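Side-chain contacts in Xcc1710-like domain-containing protein (PDB 3CPK), which is of unknown function but belongs to the DUF498/DUF598 family of Xcc1710-like domain proteins: residues Glu119-Thr123 with Gln124-Arg128; Tyr130-Leu133 with Met134-Arg138. All blocks are in the same frame, centred on the assembly; numbering follows the deposited sequence.

Interaction 1 (Glu119-Thr123 with Gln124-Arg128); sequences EAMDT and QAAAR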
ATOM      1  N   GLU A 119      -1.991  -5.138   6.909  1.00 39.43           N
ATOM      2  CA  GLU A 119      -2.701  -6.234   6.284  1.00 42.27           C
ATOM      3  C   GLU A 119      -2.114  -6.535   4.917  1.00 38.76           C
ATOM      4  O   GLU A 119      -2.107  -5.676   4.038  1.00 37.52           O
ATOM      5  CB  GLU A 119      -4.170  -5.858   6.135  1.00 43.68           C
ATOM      6  CG  GLU A 119      -4.778  -5.331   7.417  1.00 53.70           C
ATOM      7  CD  GLU A 119      -6.257  -5.033   7.284  1.00 53.31           C
ATOM      8  OE1 GLU A 119      -6.924  -5.708   6.468  1.00 66.88           O
ATOM      9  OE2 GLU A 119      -6.753  -4.140   8.005  1.00 57.88           O
ATOM     10  N   ALA A 120      -1.619  -7.756   4.743  1.00 35.94           N
ATOM     11  CA  ALA A 120      -1.047  -8.165   3.470  1.00 32.21           C
ATOM     12  C   ALA A 120      -2.102  -8.967   2.732  1.00 30.93           C
ATOM     13  O   ALA A 120      -2.868  -9.691   3.343  1.00 30.86           O
ATOM     14  CB  ALA A 120       0.182  -9.006   3.703  1.00 33.32           C
HETATM   15  N   MSE A 121      -2.166  -8.808   1.419  1.00 29.33           N
HETATM   16  CA  MSE A 121      -3.130  -9.536   0.609  1.00 28.54           C
HETATM   17  C   MSE A 121      -2.669  -9.384  -0.818  1.00 26.32           C
HETATM   18  O   MSE A 121      -1.786  -8.573  -1.091  1.00 27.92           O
HETATM   19  CB  MSE A 121      -4.534  -8.949   0.787  1.00 28.76           C
HETATM   20  CG  MSE A 121      -4.621  -7.439   0.566  1.00 36.29           C
HETATM   21 SE   MSE A 121      -6.349  -6.675   1.028  1.00 39.40          SE
HETATM   22  CE  MSE A 121      -6.073  -6.532   2.958  1.00 32.90           C
ATOM     23  N   ASP A 122      -3.238 -10.163  -1.731  1.00 24.58           N
ATOM     24  CA  ASP A 122      -2.847 -10.045  -3.125  1.00 25.70           C
ATOM     25  C   ASP A 122      -3.089  -8.594  -3.517  1.00 28.62           C
ATOM     26  O   ASP A 122      -3.960  -7.927  -2.960  1.00 29.62           O
ATOM     27  CB  ASP A 122      -3.670 -10.993  -4.004  1.00 25.31           C
ATOM     28  CG  ASP A 122      -5.146 -10.751  -3.900  1.00 25.72           C
ATOM     29  OD1 ASP A 122      -5.736 -11.114  -2.859  1.00 31.30           O
ATOM     30  OD2 ASP A 122      -5.718 -10.183  -4.855  1.00 34.58           O
ATOM     31  N   THR A 123      -2.316  -8.118  -4.482  1.00 30.86           N
ATOM     32  CA  THR A 123      -2.388  -6.744  -4.948  1.00 30.94           C
ATOM     33  C   THR A 123      -3.720  -6.191  -5.456  1.00 32.86           C
ATOM     34  O   THR A 123      -4.067  -5.060  -5.115  1.00 35.25           O
ATOM     35  CB  THR A 123      -1.291  -6.495  -5.999  1.00 28.87           C
ATOM     36  OG1 THR A 123      -0.016  -6.570  -5.356  1.00 29.74           O
ATOM     37  CG2 THR A 123      -1.441  -5.126  -6.629  1.00 30.76           C
ATOM     38  N   GLN A 124      -4.474  -6.948  -6.253  1.00 32.81           N
ATOM     39  CA  GLN A 124      -5.748  -6.408  -6.741  1.00 35.24           C
ATOM     40  C   GLN A 124      -6.709  -6.125  -5.576  1.00 32.93           C
ATOM     41  O   GLN A 124      -7.530  -5.210  -5.639  1.00 34.52           O
ATOM     42  CB  GLN A 124      -6.418  -7.350  -7.751  1.00 34.88           C
ATOM     43  CG  GLN A 124      -5.490  -7.989  -8.801  1.00 51.66           C
ATOM     44  CD  GLN A 124      -4.743  -6.996  -9.689  1.00 61.82           C
ATOM     45  OE1 GLN A 124      -5.344  -6.184 -10.393  1.00 68.17           O
ATOM     46  NE2 GLN A 124      -3.418  -7.075  -9.670  1.00 67.14           N
ATOM     47  N   ALA A 125      -6.595  -6.902  -4.508  1.00 33.09           N
ATOM     48  CA  ALA A 125      -7.444  -6.715  -3.332  1.00 33.71           C
ATOM     49  C   ALA A 125      -6.945  -5.542  -2.490  1.00 34.97           C
ATOM     50  O   ALA A 125      -7.740  -4.751  -1.976  1.00 37.31           O
ATOM     51  CB  ALA A 125      -7.473  -7.987  -2.495  1.00 32.80           C
ATOM     52  N   ALA A 126      -5.629  -5.432  -2.348  1.00 32.41           N
ATOM     53  CA  ALA A 126      -5.046  -4.330  -1.589  1.00 32.38           C
ATOM     54  C   ALA A 126      -5.531  -3.003  -2.183  1.00 30.69           C
ATOM     55  O   ALA A 126      -6.030  -2.133  -1.475  1.00 28.69           O
ATOM     56  CB  ALA A 126      -3.525  -4.410  -1.638  1.00 27.05           C
ATOM     57  N   ALA A 127      -5.398  -2.886  -3.499  1.00 32.04           N
ATOM     58  CA  ALA A 127      -5.799  -1.698  -4.242  1.00 33.62           C
ATOM     59  C   ALA A 127      -7.268  -1.363  -4.017  1.00 34.38           C
ATOM     60  O   ALA A 127      -7.639  -0.221  -3.747  1.00 32.81           O
ATOM     61  CB  ALA A 127      -5.530  -1.915  -5.734  1.00 31.00           C
ATOM     62  N   ARG A 128      -8.096  -2.386  -4.142  1.00 34.90           N
ATOM     63  CA  ARG A 128      -9.530  -2.281  -3.961  1.00 31.82           C
ATOM     64  C   ARG A 128      -9.882  -1.999  -2.496  1.00 31.21           C
ATOM     65  O   ARG A 128     -10.822  -1.259  -2.197  1.00 32.38           O
ATOM     66  CB  ARG A 128     -10.146  -3.584  -4.434  1.00 31.24           C
ATOM     67  CG  ARG A 128     -11.591  -3.808  -4.093  1.00 41.92           C
ATOM     68  CD  ARG A 128     -11.888  -5.266  -4.376  1.00 51.99           C
ATOM     69  NE  ARG A 128     -11.278  -5.653  -5.647  1.00 61.81           N
ATOM     70  CZ  ARG A 128     -10.606  -6.783  -5.854  1.00 63.39           C
ATOM     71  NH1 ARG A 128     -10.448  -7.662  -4.870  1.00 53.63           N
ATOM     72  NH2 ARG A 128     -10.075  -7.024  -7.049  1.00 56.60           N
TER
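A helix N-cap joins Asp122 to Ala125 and Ala126 at the turn where strand 117-121, an outermost strand of the mixed sheet, passes into helix 123-135. The backbone evidence is the carbonyl of Asp122: Ala126 N donates to Asp122 O at 3.1 Å (N-H...O 158°). One residue on, Ala127 N reaches Thr123 O at 3.0 Å, nearly straight at 174°. The Asp122 side chain adds the capping bond, in which its OD2 accepts weakly from Ala125 N at 3.4 Å. That carboxylate is turned back over the first helical turn because CG sits between the backbone N and the carbonyl carbon (chi1 58°), which also brings OD1 within 3.6 Å of Ala125 CB. This strand-to-helix connection belongs to a beta-alpha-beta crossover, since the helix leads on to strand 140-144 of the same sheet. Selenomethionine Met121 lies alongside the start of the helix: its SE is 3.9 Å from Ala125 CB, while CG meets Ala126 CB at the same distance. Thr123 turns its hydroxyl out of the contact, and OG1 hydrogen-bonds to Leu145 O beyond strand 140-144.

Interaction 2 (Tyr130-Leu133 with Met134-Arg138); sequences YNIL and MAEGR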
ATOM      1  N   TYR A 130      -8.004  -0.390  -0.528  1.00 32.49           N
ATOM      2  CA  TYR A 130      -7.521   0.967  -0.302  1.00 31.90           C
ATOM      3  C   TYR A 130      -8.587   1.981  -0.702  1.00 32.61           C
ATOM      4  O   TYR A 130      -8.856   2.931   0.034  1.00 32.07           O
ATOM      5  CB  TYR A 130      -6.255   1.240  -1.121  1.00 28.64           C
ATOM      6  CG  TYR A 130      -5.977   2.713  -1.273  1.00 25.85           C
ATOM      7  CD1 TYR A 130      -5.249   3.411  -0.316  1.00 29.98           C
ATOM      8  CD2 TYR A 130      -6.526   3.430  -2.336  1.00 25.19           C
ATOM      9  CE1 TYR A 130      -5.081   4.799  -0.414  1.00 30.02           C
ATOM     10  CE2 TYR A 130      -6.370   4.800  -2.436  1.00 25.11           C
ATOM     11  CZ  TYR A 130      -5.648   5.481  -1.473  1.00 25.01           C
ATOM     12  OH  TYR A 130      -5.525   6.842  -1.559  1.00 25.36           O
ATOM     13  N   ASN A 131      -9.167   1.793  -1.886  1.00 31.59           N
ATOM     14  CA  ASN A 131     -10.198   2.697  -2.369  1.00 31.67           C
ATOM     15  C   ASN A 131     -11.316   2.795  -1.341  1.00 34.62           C
ATOM     16  O   ASN A 131     -11.822   3.881  -1.060  1.00 37.36           O
ATOM     17  CB  ASN A 131     -10.787   2.205  -3.700  1.00 30.62           C
ATOM     18  CG  ASN A 131      -9.930   2.572  -4.913  1.00 30.49           C
ATOM     19  OD1 ASN A 131     -10.175   2.077  -6.017  1.00 33.04           O
ATOM     20  ND2 ASN A 131      -8.936   3.443  -4.719  1.00 25.60           N
ATOM     21  N   ILE A 132     -11.693   1.652  -0.776  1.00 36.90           N
ATOM     22  CA  ILE A 132     -12.768   1.615   0.208  1.00 35.36           C
ATOM     23  C   ILE A 132     -12.420   2.323   1.506  1.00 32.80           C
ATOM     24  O   ILE A 132     -13.153   3.199   1.943  1.00 34.57           O
ATOM     25  CB  ILE A 132     -13.208   0.156   0.497  1.00 34.25           C
ATOM     26  CG1 ILE A 132     -13.872  -0.419  -0.752  1.00 34.59           C
ATOM     27  CG2 ILE A 132     -14.192   0.114   1.667  1.00 31.71           C
ATOM     28  CD1 ILE A 132     -14.201  -1.887  -0.656  1.00 39.02           C
ATOM     29  N   LEU A 133     -11.309   1.950   2.122  1.00 33.16           N
ATOM     30  CA  LEU A 133     -10.905   2.596   3.363  1.00 34.35           C
ATOM     31  C   LEU A 133     -10.751   4.097   3.146  1.00 35.27           C
ATOM     32  O   LEU A 133     -10.957   4.899   4.050  1.00 34.98           O
ATOM     33  CB  LEU A 133      -9.580   2.023   3.859  1.00 35.20           C
ATOM     34  CG  LEU A 133      -9.588   0.557   4.274  1.00 39.80           C
ATOM     35  CD1 LEU A 133      -8.306   0.248   5.019  1.00 41.14           C
ATOM     36  CD2 LEU A 133     -10.779   0.278   5.160  1.00 41.85           C
HETATM   37  N   MSE A 134     -10.387   4.458   1.925  1.00 34.11           N
HETATM   38  CA  MSE A 134     -10.204   5.840   1.558  1.00 35.37           C
HETATM   39  C   MSE A 134     -11.564   6.499   1.395  1.00 34.36           C
HETATM   40  O   MSE A 134     -11.796   7.588   1.909  1.00 35.75           O
HETATM   41  CB  MSE A 134      -9.380   5.909   0.264  1.00 34.13           C
HETATM   42  CG  MSE A 134      -9.009   7.299  -0.193  1.00 31.45           C
HETATM   43 SE   MSE A 134     -10.415   8.024  -1.282  1.00 46.90          SE
HETATM   44  CE  MSE A 134      -9.967   7.120  -2.964  1.00 39.46           C
ATOM     45  N   ALA A 135     -12.477   5.833   0.699  1.00 34.66           N
ATOM     46  CA  ALA A 135     -13.814   6.391   0.497  1.00 32.81           C
ATOM     47  C   ALA A 135     -14.551   6.691   1.807  1.00 33.43           C
ATOM     48  O   ALA A 135     -15.324   7.640   1.877  1.00 35.33           O
ATOM     49  CB  ALA A 135     -14.645   5.458  -0.368  1.00 28.18           C
ATOM     50  N   GLU A 136     -14.335   5.886   2.840  1.00 34.91           N
ATOM     51  CA  GLU A 136     -15.002   6.149   4.108  1.00 37.33           C
ATOM     52  C   GLU A 136     -14.127   7.008   5.017  1.00 36.31           C
ATOM     53  O   GLU A 136     -14.309   7.048   6.239  1.00 35.38           O
ATOM     54  CB  GLU A 136     -15.427   4.839   4.802  1.00 35.74           C
ATOM     55  CG  GLU A 136     -14.414   3.727   4.841  1.00 40.25           C
ATOM     56  CD  GLU A 136     -15.069   2.379   5.127  1.00 42.13           C
ATOM     57  OE1 GLU A 136     -16.069   2.040   4.442  1.00 37.73           O
ATOM     58  OE2 GLU A 136     -14.586   1.662   6.030  1.00 46.24           O
ATOM     59  N   GLY A 137     -13.180   7.697   4.383  1.00 35.50           N
ATOM     60  CA  GLY A 137     -12.279   8.601   5.072  1.00 36.44           C
ATOM     61  C   GLY A 137     -11.405   8.105   6.206  1.00 38.61           C
ATOM     62  O   GLY A 137     -11.241   8.805   7.201  1.00 41.63           O
ATOM     63  N   ARG A 138     -10.834   6.914   6.079  1.00 40.13           N
ATOM     64  CA  ARG A 138      -9.952   6.402   7.122  1.00 40.63           C
ATOM     65  C   ARG A 138      -8.523   6.830   6.791  1.00 40.71           C
ATOM     66  O   ARG A 138      -8.216   7.120   5.635  1.00 42.15           O
ATOM     67  CB  ARG A 138     -10.024   4.876   7.181  1.00 41.78           C
ATOM     68  CG  ARG A 138     -11.280   4.305   7.835  1.00 46.33           C
ATOM     69  CD  ARG A 138     -11.452   2.834   7.449  1.00 60.56           C
ATOM     70  NE  ARG A 138     -11.813   1.972   8.577  1.00 70.18           N
ATOM     71  CZ  ARG A 138     -10.946   1.260   9.294  1.00 68.88           C
ATOM     72  NH1 ARG A 138      -9.652   1.295   9.013  1.00 68.53           N
ATOM     73  NH2 ARG A 138     -11.375   0.501  10.296  1.00 78.68           N
TER
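Tyr130-Leu133 supplies the carbonyls and Met134-Arg138 the N-H groups of the last turn of helix 123-135, which ends in a Schellman motif. Met134 N donates to Tyr130 O at 2.9 Å and Ala135 N to Asn131 O at 2.7 Å, both i to i+4 bonds; Glu136 N continues the pattern on Ile132 O. The motif follows: Arg138 N spans five residues back to Leu133 O at 2.9 Å, with an N-H...O angle of 160°, and inside it Gly137 N bonds to Met134 O. Gly137, at phi 57°, is the C-prime residue that reverses the chain.

One turn apart on the helix, the side chain of selenomethionine Met134 crosses the Tyr130 ring obliquely. Its CB lies over one face, 4.1 Å above the plane and displaced toward the rim, and its CG continues to Tyr130 OH at 3.8 Å. With the tyrosine CG anti to its backbone N (chi1 162°), the ring is carried in against the sheet, where it touches Leu93, Val140 and Val142, meets Phe35 edge-to-face and hydrogen-bonds through OH to Asn12 O.

Farther along, Glu136 and Arg138 lie close to the carbonyl end of the helix; Arg138 NH1 forms a salt bridge with Glu90, while NE makes only a long one with Glu136 OE2 (3.8 Å). The aliphatic part of the arginine serves a different neighbour: its CD rests on one methyl branch of Leu133, 3.5 Å from CD2.

In the fold
Both contacts belong to helix 123-135: interaction 1 holds its beginning and interaction 2 its end, their centres 13 Å apart, with no touch between them beyond chain continuity. Interaction 1 is partly buried, about 8 Å from the centre of the chain, and ties the helix to strand 117-121. Interaction 2 is a surface contact, its centre about 12 Å from that of the chain, although Tyr130 within it is buried. The chemistry follows the place: at the beginning a carboxylate accepts weakly from an N-H and a selenomethionine packs on alanines, whereas the end is closed by backbone reversal at a glycine and flanked by charged side chains. Strand 140-144 meets both, through Leu144 near interaction 1 and Val140 and Val142 near interaction 2.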